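PDB 3NRN: amine oxidase domain-containing protein from Pyrococcus furiosus, which binds adenosine monophosphate and is probably an oxidoreductase of the flavin-containing amine oxidase family. Local coordinates for residues E299-D304 with G311-M316; N273-G278 with E345-Q350; R209-E214 with Y223-E228. One frame throughout, in Å; residues are numbered along the deposited sequence.

Contact 1: E299-D304 with G311-M316; sequences EPSALD and GYTLIM
Glu299 and Ile315 lie 4.7 Å apart, CA to CA, where the chain leaves strand 296-298, turns through a short 3-10 segment, 300-302, and comes back as strand 312-320. The two strands are antiparallel neighbours in the mixed sheet, and the contact is the buried start of the connection between them. At Glu299 the strand pairing gives way to a weaker contact, its CA-H directed at Leu314 O, 3.4 Å from CA. CG of Glu299 stands anti to the backbone N (chi1 180°), and the extended side chain runs across CD1 of Ile315, which lies 3.8 Å from Glu299 CB. The carboxylate itself is taken up by the backbone of another loop: OE1 accepts from Arg281 N, and OE2 from the N-H groups of Ile282 and Gly283. A buried acid is thereby satisfied by three amides.

Pro300 follows, with its CB turned toward the strand. Its ring meets Leu314 at about a right angle, CG lying 3.9 Å from Leu314 CG, and the same CG comes to 4.2 Å from the SE atom of selenomethionine Met316. CD of the ring rests 3.3 Å from Leu314 O. The side chains of Leu314 and Met316 also touch strand 47-50, at Phe47, Leu49 and Ser50.

Ser301 makes the one hydrogen bond between the two segments. With chi1 at 63° its OG sits between its own backbone N and carbonyl carbon and accepts from Leu314 N at 3.2 Å, nearly straight at 172°.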
loop_
_atom_site.group_PDB
_atom_site.type_symbol
_atom_site.label_atom_id
_atom_site.label_comp_id
_atom_site.label_asym_id
_atom_site.label_seq_id
_atom_site.Cartn_x
_atom_site.Cartn_y
_atom_site.Cartn_z
ATOM N N GLU A 299 15.486 -2.250 4.410
ATOM C CA GLU A 299 16.409 -3.334 4.078
ATOM C C GLU A 299 15.669 -4.657 4.285
ATOM O O GLU A 299 15.871 -5.350 5.282
ATOM C CB GLU A 299 17.634 -3.239 4.993
ATOM C CG GLU A 299 18.694 -4.300 4.784
ATOM C CD GLU A 299 19.964 -3.988 5.560
ATOM O OE1 GLU A 299 20.920 -3.451 4.961
ATOM O OE2 GLU A 299 19.998 -4.262 6.775
ATOM N N PRO A 300 14.810 -5.030 3.323
ATOM C CA PRO A 300 14.009 -6.260 3.368
ATOM C C PRO A 300 14.744 -7.562 3.681
ATOM O O PRO A 300 14.180 -8.449 4.322
ATOM C CB PRO A 300 13.318 -6.274 2.000
ATOM C CG PRO A 300 14.283 -5.553 1.122
ATOM C CD PRO A 300 14.742 -4.407 1.989
ATOM N N SER A 301 15.996 -7.674 3.245
ATOM C CA SER A 301 16.778 -8.883 3.495
ATOM C C SER A 301 17.227 -8.978 4.954
ATOM O O SER A 301 17.822 -9.972 5.365
ATOM C CB SER A 301 18.007 -8.914 2.584
ATOM O OG SER A 301 18.868 -7.827 2.873
ATOM N N ALA A 302 16.943 -7.939 5.730
ATOM C CA ALA A 302 17.312 -7.925 7.140
ATOM C C ALA A 302 16.509 -8.976 7.899
ATOM O O ALA A 302 16.819 -9.283 9.049
ATOM C CB ALA A 302 17.064 -6.546 7.735
ATOM N N LEU A 303 15.470 -9.509 7.256
ATOM C CA LEU A 303 14.635 -10.548 7.862
ATOM C C LEU A 303 14.827 -11.838 7.080
ATOM O O LEU A 303 15.183 -12.874 7.640
ATOM C CB LEU A 303 13.147 -10.159 7.845
ATOM C CG LEU A 303 12.160 -11.280 8.229
ATOM C CD1 LEU A 303 12.441 -11.753 9.646
ATOM C CD2 LEU A 303 10.722 -10.793 8.120
ATOM N N ASP A 304 14.583 -11.771 5.778
ATOM C CA ASP A 304 14.742 -12.932 4.920
ATOM C C ASP A 304 15.967 -12.712 4.040
ATOM O O ASP A 304 15.920 -11.943 3.083
ATOM C CB ASP A 304 13.500 -13.114 4.049
ATOM C CG ASP A 304 13.560 -14.370 3.210
ATOM O OD1 ASP A 304 14.662 -14.952 3.079
ATOM O OD2 ASP A 304 12.504 -14.771 2.673
ATOM N N GLY A 311 26.290 -12.801 -0.333
ATOM C CA GLY A 311 27.285 -11.774 -0.067
ATOM C C GLY A 311 26.781 -10.365 -0.304
ATOM O O GLY A 311 27.564 -9.409 -0.362
ATOM N N TYR A 312 25.466 -10.230 -0.437
ATOM C CA TYR A 312 24.859 -8.928 -0.670
ATOM C C TYR A 312 23.670 -8.651 0.231
ATOM O O TYR A 312 23.039 -9.565 0.759
ATOM C CB TYR A 312 24.405 -8.809 -2.123
ATOM C CG TYR A 312 25.498 -8.436 -3.090
ATOM C CD1 TYR A 312 26.063 -7.164 -3.069
ATOM C CD2 TYR A 312 25.956 -9.348 -4.039
ATOM C CE1 TYR A 312 27.055 -6.807 -3.973
ATOM C CE2 TYR A 312 26.949 -9.003 -4.947
ATOM C CZ TYR A 312 27.493 -7.730 -4.910
ATOM O OH TYR A 312 28.470 -7.381 -5.814
ATOM N N THR A 313 23.383 -7.368 0.407
ATOM C CA THR A 313 22.251 -6.927 1.197
ATOM C C THR A 313 21.366 -6.168 0.212
ATOM O O THR A 313 21.872 -5.495 -0.689
ATOM C CB THR A 313 22.680 -5.979 2.324
ATOM O OG1 THR A 313 23.658 -6.625 3.148
ATOM C CG2 THR A 313 21.483 -5.599 3.172
ATOM N N LEU A 314 20.054 -6.291 0.370
ATOM C CA LEU A 314 19.122 -5.618 -0.518
ATOM C C LEU A 314 18.546 -4.366 0.137
ATOM O O LEU A 314 17.947 -4.431 1.206
ATOM C CB LEU A 314 17.996 -6.580 -0.921
ATOM C CG LEU A 314 16.823 -6.042 -1.750
ATOM C CD1 LEU A 314 17.338 -5.248 -2.942
ATOM C CD2 LEU A 314 15.951 -7.208 -2.215
ATOM N N ILE A 315 18.755 -3.221 -0.505
ATOM C CA ILE A 315 18.245 -1.952 -0.002
ATOM C C ILE A 315 17.195 -1.440 -0.982
ATOM O O ILE A 315 17.414 -1.454 -2.193
ATOM C CB ILE A 315 19.371 -0.893 0.110
ATOM C CG1 ILE A 315 20.315 -1.252 1.259
ATOM C CG2 ILE A 315 18.764 0.505 0.310
ATOM C CD1 ILE A 315 19.686 -1.161 2.630
HETATM N N MSE A 316 16.055 -1.003 -0.458
HETATM C CA MSE A 316 14.985 -0.470 -1.298
HETATM C C MSE A 316 14.632 0.922 -0.806
HETATM O O MSE A 316 14.292 1.103 0.364
HETATM C CB MSE A 316 13.732 -1.359 -1.243
HETATM C CG MSE A 316 13.819 -2.691 -2.007
HETATM SE SE MSE A 316 12.213 -3.565 -1.977
HETATM C CE MSE A 316 12.565 -5.004 -2.942
#

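Contact 2: N273-G278 with E345-Q350; sequences NLAVPG and EPLLAQ
Asn273 is tied to Leu348 by backbone and side-chain amide, and to Gln350 by the amide alone. Its CB lies 3.4 Å from Leu348 O. CG, anti to the carbonyl carbon (chi1 -59°), continues past that same oxygen, and at the tip ND2 donates twice. One bond goes to Leu348 O and the other to Gln350 OE1, 2.9 Å from ND2 and within 10° of the Asn273 amide plane, although ND2 stands above the Gln350 carbonyl plane. The two amides are turned 55° apart. Because Asn273 N also donates to Leu348 O, at 2.9 Å, that carbonyl is gripped by two donors from one residue.

The strands are antiparallel, with a classic beta bulge: Leu347 and Leu348 both face Asn273, whose O accepts from Leu347 N at 3.0 Å and only weakly from Leu348 N. Beyond it, Ala275 and Glu345 exchange backbone hydrogen bonds. The bulge turns Leu347 over Ala275, and the packing is tight there, Leu347 CG lying 3.5 Å from Ala275 CB.

Strand 345-351 is the outermost strand here, and 269-277 lies between it and strand 312-320. Leu274 and Pro346 share a sheet face and pack on Trp334 of helix 326-340, whereas Ala275, Leu347 and Leu348 meet Phe47 and Leu49 of strand 47-50.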
loop_
_atom_site.group_PDB
_atom_site.type_symbol
_atom_site.label_atom_id
_atom_site.label_comp_id
_atom_site.label_asym_id
_atom_site.label_seq_id
_atom_site.Cartn_x
_atom_site.Cartn_y
_atom_site.Cartn_z
ATOM N N ASN A 273 16.298 -0.056 -6.170
ATOM C CA ASN A 273 16.735 -1.337 -5.634
ATOM C C ASN A 273 18.263 -1.281 -5.665
ATOM O O ASN A 273 18.860 -1.231 -6.737
ATOM C CB ASN A 273 16.202 -2.468 -6.515
ATOM C CG ASN A 273 14.676 -2.463 -6.613
ATOM O OD1 ASN A 273 13.986 -2.878 -5.686
ATOM N ND2 ASN A 273 14.149 -1.976 -7.734
ATOM N N LEU A 274 18.881 -1.280 -4.486
ATOM C CA LEU A 274 20.334 -1.171 -4.366
ATOM C C LEU A 274 20.996 -2.409 -3.766
ATOM O O LEU A 274 20.591 -2.888 -2.709
ATOM C CB LEU A 274 20.674 0.052 -3.502
ATOM C CG LEU A 274 22.134 0.488 -3.359
ATOM C CD1 LEU A 274 22.610 1.112 -4.664
ATOM C CD2 LEU A 274 22.257 1.497 -2.221
ATOM N N ALA A 275 22.022 -2.917 -4.441
ATOM C CA ALA A 275 22.744 -4.097 -3.965
ATOM C C ALA A 275 24.018 -3.679 -3.236
ATOM O O ALA A 275 25.042 -3.408 -3.863
ATOM C CB ALA A 275 23.087 -5.008 -5.138
ATOM N N VAL A 276 23.945 -3.623 -1.911
ATOM C CA VAL A 276 25.090 -3.233 -1.101
ATOM C C VAL A 276 25.860 -4.469 -0.629
ATOM O O VAL A 276 25.293 -5.381 -0.024
ATOM C CB VAL A 276 24.649 -2.396 0.129
ATOM C CG1 VAL A 276 23.801 -1.211 -0.324
ATOM C CG2 VAL A 276 23.865 -3.255 1.098
ATOM N N PRO A 277 27.167 -4.521 -0.925
ATOM C CA PRO A 277 28.011 -5.651 -0.528
ATOM C C PRO A 277 28.184 -5.767 0.983
ATOM O O PRO A 277 28.315 -4.761 1.680
ATOM C CB PRO A 277 29.336 -5.353 -1.228
ATOM C CG PRO A 277 28.919 -4.569 -2.435
ATOM C CD PRO A 277 27.883 -3.639 -1.863
ATOM N N GLY A 278 28.170 -6.997 1.489
ATOM C CA GLY A 278 28.372 -7.194 2.913
ATOM C C GLY A 278 27.178 -7.565 3.770
ATOM O O GLY A 278 26.206 -8.154 3.301
ATOM N N GLU A 345 25.710 -0.766 -5.392
ATOM C CA GLU A 345 25.645 -0.859 -6.847
ATOM C C GLU A 345 24.215 -0.985 -7.370
ATOM O O GLU A 345 23.548 -1.996 -7.163
ATOM C CB GLU A 345 26.504 -2.029 -7.338
ATOM C CG GLU A 345 26.710 -3.138 -6.318
ATOM C CD GLU A 345 27.950 -3.970 -6.611
ATOM O OE1 GLU A 345 28.265 -4.884 -5.820
ATOM O OE2 GLU A 345 28.617 -3.707 -7.632
ATOM N N PRO A 346 23.729 0.058 -8.061
ATOM C CA PRO A 346 22.383 0.128 -8.638
ATOM C C PRO A 346 21.940 -1.144 -9.352
ATOM O O PRO A 346 22.615 -1.621 -10.265
ATOM C CB PRO A 346 22.483 1.316 -9.590
ATOM C CG PRO A 346 23.428 2.226 -8.871
ATOM C CD PRO A 346 24.501 1.272 -8.392
ATOM N N LEU A 347 20.800 -1.688 -8.932
ATOM C CA LEU A 347 20.253 -2.901 -9.536
ATOM C C LEU A 347 19.130 -2.569 -10.507
ATOM O O LEU A 347 19.095 -3.073 -11.628
ATOM C CB LEU A 347 19.700 -3.842 -8.463
ATOM C CG LEU A 347 20.647 -4.694 -7.622
ATOM C CD1 LEU A 347 19.832 -5.477 -6.601
ATOM C CD2 LEU A 347 21.423 -5.645 -8.516
ATOM N N LEU A 348 18.208 -1.718 -10.063
ATOM C CA LEU A 348 17.070 -1.341 -10.884
ATOM C C LEU A 348 16.241 -0.237 -10.237
ATOM O O LEU A 348 16.032 -0.224 -9.021
ATOM C CB LEU A 348 16.179 -2.565 -11.118
ATOM C CG LEU A 348 14.871 -2.385 -11.888
ATOM C CD1 LEU A 348 15.158 -2.338 -13.381
ATOM C CD2 LEU A 348 13.934 -3.542 -11.574
ATOM N N ALA A 349 15.780 0.692 -11.066
ATOM C CA ALA A 349 14.942 1.784 -10.603
ATOM C C ALA A 349 13.583 1.477 -11.210
ATOM O O ALA A 349 13.479 1.247 -12.412
ATOM C CB ALA A 349 15.466 3.114 -11.120
ATOM N N GLN A 350 12.548 1.442 -10.382
ATOM C CA GLN A 350 11.212 1.148 -10.881
ATOM C C GLN A 350 10.293 2.348 -10.727
ATOM O O GLN A 350 10.196 2.930 -9.642
ATOM C CB GLN A 350 10.617 -0.047 -10.133
ATOM C CG GLN A 350 11.229 -1.390 -10.487
ATOM C CD GLN A 350 10.886 -2.458 -9.461
ATOM O OE1 GLN A 350 11.290 -2.368 -8.303
ATOM N NE2 GLN A 350 10.138 -3.468 -9.880
#

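Contact 3: R209-E214 with Y223-E228; sequences RKEVVE and YTRDNE. With AMP (adenosine monophosphate), chain B.
Val213 and Glu214 both face Tyr223 in a classic beta bulge, the tight centre of the hairpin built from strands 212-216 and 221-224. Tyr223 O accepts a nearly straight bond from Val213 N (2.8 Å) and a weak one from Glu214 N, and Tyr223 N donates back to Glu214 O. Toward the open end of the hairpin, Arg225 N reaches Glu211 O at 2.7 Å, while CG1 of Val213 packs against the Arg225 backbone and CB. With these bonds holding one edge of 209-214, Val212 turns its own N-H and C=O to the ligand: N donates to N1 of AMP and O accepts from N6, each at 3.1 Å. This pair reads the adenine edge, and Val212 CB and CG2 lie against N1.

The solvent side is looser where Glu211 meets Arg225. Carboxylate and guanidinium stand at 90° to each other, and they form a salt bridge in which OE1 takes weak bonds from NE and NH2, both 3.3 Å long. Glu214 runs alongside Tyr223, whose hydroxyl is bonded to Glu219.

Near the turn, Lys210 is bent at chi2 (-62°), and its NZ forms salt bridges with Asp226 OD2, at 2.8 Å, and with Glu228 OE1. Asp226 lies in a type I turn, Thr224 to Asn227, and Glu228 follows it directly; Thr224 OG1 steadies the turn by accepting from Glu228 N and donating to Asp226 OD1. A water bridges the segments, accepting from Glu211 N at 3.0 Å and donating to Asp226 OD1, 2.6 Å from the water oxygen.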
loop_
_atom_site.group_PDB
_atom_site.type_symbol
_atom_site.label_atom_id
_atom_site.label_comp_id
_atom_site.label_asym_id
_atom_site.label_seq_id
_atom_site.Cartn_x
_atom_site.Cartn_y
_atom_site.Cartn_z
ATOM N N ARG A 209 -5.096 -14.970 -17.776
ATOM C CA ARG A 209 -5.271 -14.666 -19.190
ATOM C C ARG A 209 -6.747 -14.465 -19.515
ATOM O O ARG A 209 -7.210 -14.815 -20.600
ATOM C CB ARG A 209 -4.678 -15.776 -20.067
ATOM C CG ARG A 209 -3.157 -15.860 -20.001
ATOM C CD ARG A 209 -2.594 -16.695 -21.150
ATOM N NE ARG A 209 -1.132 -16.723 -21.157
ATOM C CZ ARG A 209 -0.387 -17.430 -20.313
ATOM N NH1 ARG A 209 -0.959 -18.185 -19.385
ATOM N NH2 ARG A 209 0.938 -17.375 -20.388
ATOM N N LYS A 210 -7.485 -13.912 -18.555
ATOM C CA LYS A 210 -8.903 -13.625 -18.740
ATOM C C LYS A 210 -9.062 -12.126 -18.556
ATOM O O LYS A 210 -9.091 -11.628 -17.430
ATOM C CB LYS A 210 -9.756 -14.368 -17.709
ATOM C CG LYS A 210 -9.741 -15.871 -17.864
ATOM C CD LYS A 210 -10.311 -16.288 -19.208
ATOM C CE LYS A 210 -10.037 -17.754 -19.472
ATOM N NZ LYS A 210 -10.364 -18.127 -20.875
ATOM N N GLU A 211 -9.146 -11.406 -19.668
ATOM C CA GLU A 211 -9.285 -9.962 -19.619
ATOM C C GLU A 211 -10.749 -9.578 -19.650
ATOM O O GLU A 211 -11.435 -9.828 -20.639
ATOM C CB GLU A 211 -8.583 -9.322 -20.811
ATOM C CG GLU A 211 -8.609 -7.809 -20.783
ATOM C CD GLU A 211 -8.156 -7.201 -22.089
ATOM O OE1 GLU A 211 -7.288 -7.807 -22.748
ATOM O OE2 GLU A 211 -8.658 -6.115 -22.451
ATOM N N VAL A 212 -11.231 -8.975 -18.572
ATOM C CA VAL A 212 -12.623 -8.555 -18.534
ATOM C C VAL A 212 -12.799 -7.316 -19.407
ATOM O O VAL A 212 -11.997 -6.384 -19.344
ATOM C CB VAL A 212 -13.070 -8.232 -17.090
ATOM C CG1 VAL A 212 -14.520 -7.735 -17.086
ATOM C CG2 VAL A 212 -12.939 -9.467 -16.230
ATOM N N VAL A 213 -13.841 -7.306 -20.231
ATOM C CA VAL A 213 -14.093 -6.161 -21.098
ATOM C C VAL A 213 -15.442 -5.523 -20.808
ATOM O O VAL A 213 -15.757 -4.453 -21.317
ATOM C CB VAL A 213 -14.042 -6.559 -22.593
ATOM C CG1 VAL A 213 -12.689 -7.176 -22.915
ATOM C CG2 VAL A 213 -15.155 -7.530 -22.922
ATOM N N GLU A 214 -16.235 -6.171 -19.966
ATOM C CA GLU A 214 -17.546 -5.640 -19.657
ATOM C C GLU A 214 -18.139 -6.220 -18.390
ATOM O O GLU A 214 -18.186 -7.438 -18.220
ATOM C CB GLU A 214 -18.502 -5.929 -20.816
ATOM C CG GLU A 214 -19.854 -5.235 -20.712
ATOM C CD GLU A 214 -20.849 -5.765 -21.735
ATOM O OE1 GLU A 214 -20.427 -6.068 -22.874
ATOM O OE2 GLU A 214 -22.051 -5.872 -21.406
ATOM N N TYR A 223 -18.086 -10.169 -18.951
ATOM C CA TYR A 223 -17.628 -10.684 -20.241
ATOM C C TYR A 223 -16.128 -10.493 -20.390
ATOM O O TYR A 223 -15.577 -9.467 -19.989
ATOM C CB TYR A 223 -18.324 -9.944 -21.384
ATOM C CG TYR A 223 -19.805 -10.177 -21.461
ATOM C CD1 TYR A 223 -20.335 -11.092 -22.364
ATOM C CD2 TYR A 223 -20.680 -9.508 -20.610
ATOM C CE1 TYR A 223 -21.700 -11.343 -22.418
ATOM C CE2 TYR A 223 -22.051 -9.750 -20.655
ATOM C CZ TYR A 223 -22.553 -10.670 -21.560
ATOM O OH TYR A 223 -23.903 -10.924 -21.615
ATOM N N THR A 224 -15.473 -11.482 -20.980
ATOM C CA THR A 224 -14.037 -11.418 -21.188
ATOM C C THR A 224 -13.743 -11.180 -22.665
ATOM O O THR A 224 -14.603 -11.398 -23.522
ATOM C CB THR A 224 -13.373 -12.722 -20.764
ATOM O OG1 THR A 224 -13.969 -13.806 -21.485
ATOM C CG2 THR A 224 -13.561 -12.952 -19.273
ATOM N N ARG A 225 -12.529 -10.735 -22.959
ATOM C CA ARG A 225 -12.121 -10.471 -24.333
ATOM C C ARG A 225 -12.369 -11.702 -25.215
ATOM O O ARG A 225 -12.797 -11.577 -26.362
ATOM C CB ARG A 225 -10.635 -10.094 -24.373
ATOM C CG ARG A 225 -10.083 -9.827 -25.775
ATOM C CD ARG A 225 -10.109 -8.348 -26.140
ATOM N NE ARG A 225 -8.941 -7.626 -25.635
ATOM C CZ ARG A 225 -7.870 -7.317 -26.365
ATOM N NH1 ARG A 225 -7.802 -7.660 -27.645
ATOM N NH2 ARG A 225 -6.859 -6.658 -25.812
ATOM N N ASP A 226 -12.116 -12.892 -24.668
ATOM C CA ASP A 226 -12.295 -14.132 -25.428
ATOM C C ASP A 226 -13.720 -14.691 -25.415
ATOM O O ASP A 226 -13.935 -15.880 -25.649
ATOM C CB ASP A 226 -11.290 -15.192 -24.951
ATOM C CG ASP A 226 -11.434 -15.518 -23.473
ATOM O OD1 ASP A 226 -11.578 -14.582 -22.662
ATOM O OD2 ASP A 226 -11.388 -16.712 -23.125
ATOM N N ASN A 227 -14.684 -13.818 -25.143
ATOM C CA ASN A 227 -16.110 -14.154 -25.126
ATOM C C ASN A 227 -16.652 -15.125 -24.078
ATOM O O ASN A 227 -17.672 -15.772 -24.311
ATOM C CB ASN A 227 -16.553 -14.656 -26.506
ATOM C CG ASN A 227 -16.455 -13.592 -27.578
ATOM O OD1 ASN A 227 -16.481 -12.394 -27.290
ATOM N ND2 ASN A 227 -16.370 -14.026 -28.831
ATOM N N GLU A 228 -15.996 -15.260 -22.934
ATOM C CA GLU A 228 -16.551 -16.152 -21.922
ATOM C C GLU A 228 -17.529 -15.376 -21.049
ATOM O O GLU A 228 -17.340 -14.182 -20.814
ATOM C CB GLU A 228 -15.445 -16.768 -21.074
ATOM C CG GLU A 228 -14.662 -17.822 -21.824
ATOM C CD GLU A 228 -13.737 -18.598 -20.930
ATOM O OE1 GLU A 228 -12.775 -17.997 -20.409
ATOM O OE2 GLU A 228 -13.982 -19.808 -20.743
HETATM P P AMP B . -3.184 -4.307 -8.535
HETATM O O1P AMP B . -4.469 -4.188 -7.741
HETATM O O2P AMP B . -3.015 -3.066 -9.409
HETATM O O3P AMP B . -2.013 -4.745 -7.749
HETATM O "O5'" AMP B . -3.631 -5.459 -9.550
HETATM C "C5'" AMP B . -4.900 -5.364 -10.207
HETATM C "C4'" AMP B . -4.908 -6.596 -11.101
HETATM O "O4'" AMP B . -5.900 -6.498 -12.127
HETATM C "C3'" AMP B . -3.589 -6.873 -11.805
HETATM O "O3'" AMP B . -3.267 -8.228 -11.432
HETATM C "C2'" AMP B . -3.956 -6.726 -13.297
HETATM O "O2'" AMP B . -3.230 -7.565 -14.217
HETATM C "C1'" AMP B . -5.417 -7.133 -13.265
HETATM N N9 AMP B . -6.265 -6.526 -14.310
HETATM C C8 AMP B . -6.227 -5.249 -14.774
HETATM N N7 AMP B . -7.229 -5.059 -15.672
HETATM C C5 AMP B . -7.948 -6.190 -15.719
HETATM C C6 AMP B . -9.126 -6.628 -16.479
HETATM N N6 AMP B . -9.703 -5.753 -17.349
HETATM N N1 AMP B . -9.564 -7.890 -16.250
HETATM C C2 AMP B . -8.962 -8.715 -15.325
HETATM N N3 AMP B . -7.839 -8.403 -14.630
HETATM C C4 AMP B . -7.318 -7.165 -14.812
HETATM O O HOH W 1 -9.683 -12.936 -22.187
#

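Overall arrangement
Contacts 1 and 2 belong to one mixed sheet, their centres 10 Å apart, and they meet directly because strands 312-320 and 269-277 are neighbours in it. Leu274 N lies 2.7 Å from Ile315 O, probably a hydrogen bond, and Tyr312 OH reaches across to Glu345 OE1. Contact 3 sits in the nucleotide-binding part of the molecule, its centre about 40 Å from that of contact 1 and 39 Å from that of contact 2. It alone touches AMP, which Glu30 and Arg38 also bind. Of contacts 1 and 2, contact 2 lies nearer the ligand, through Gln350, whose side chain is about 9 Å from that of Arg38 and about 12 Å from AMP.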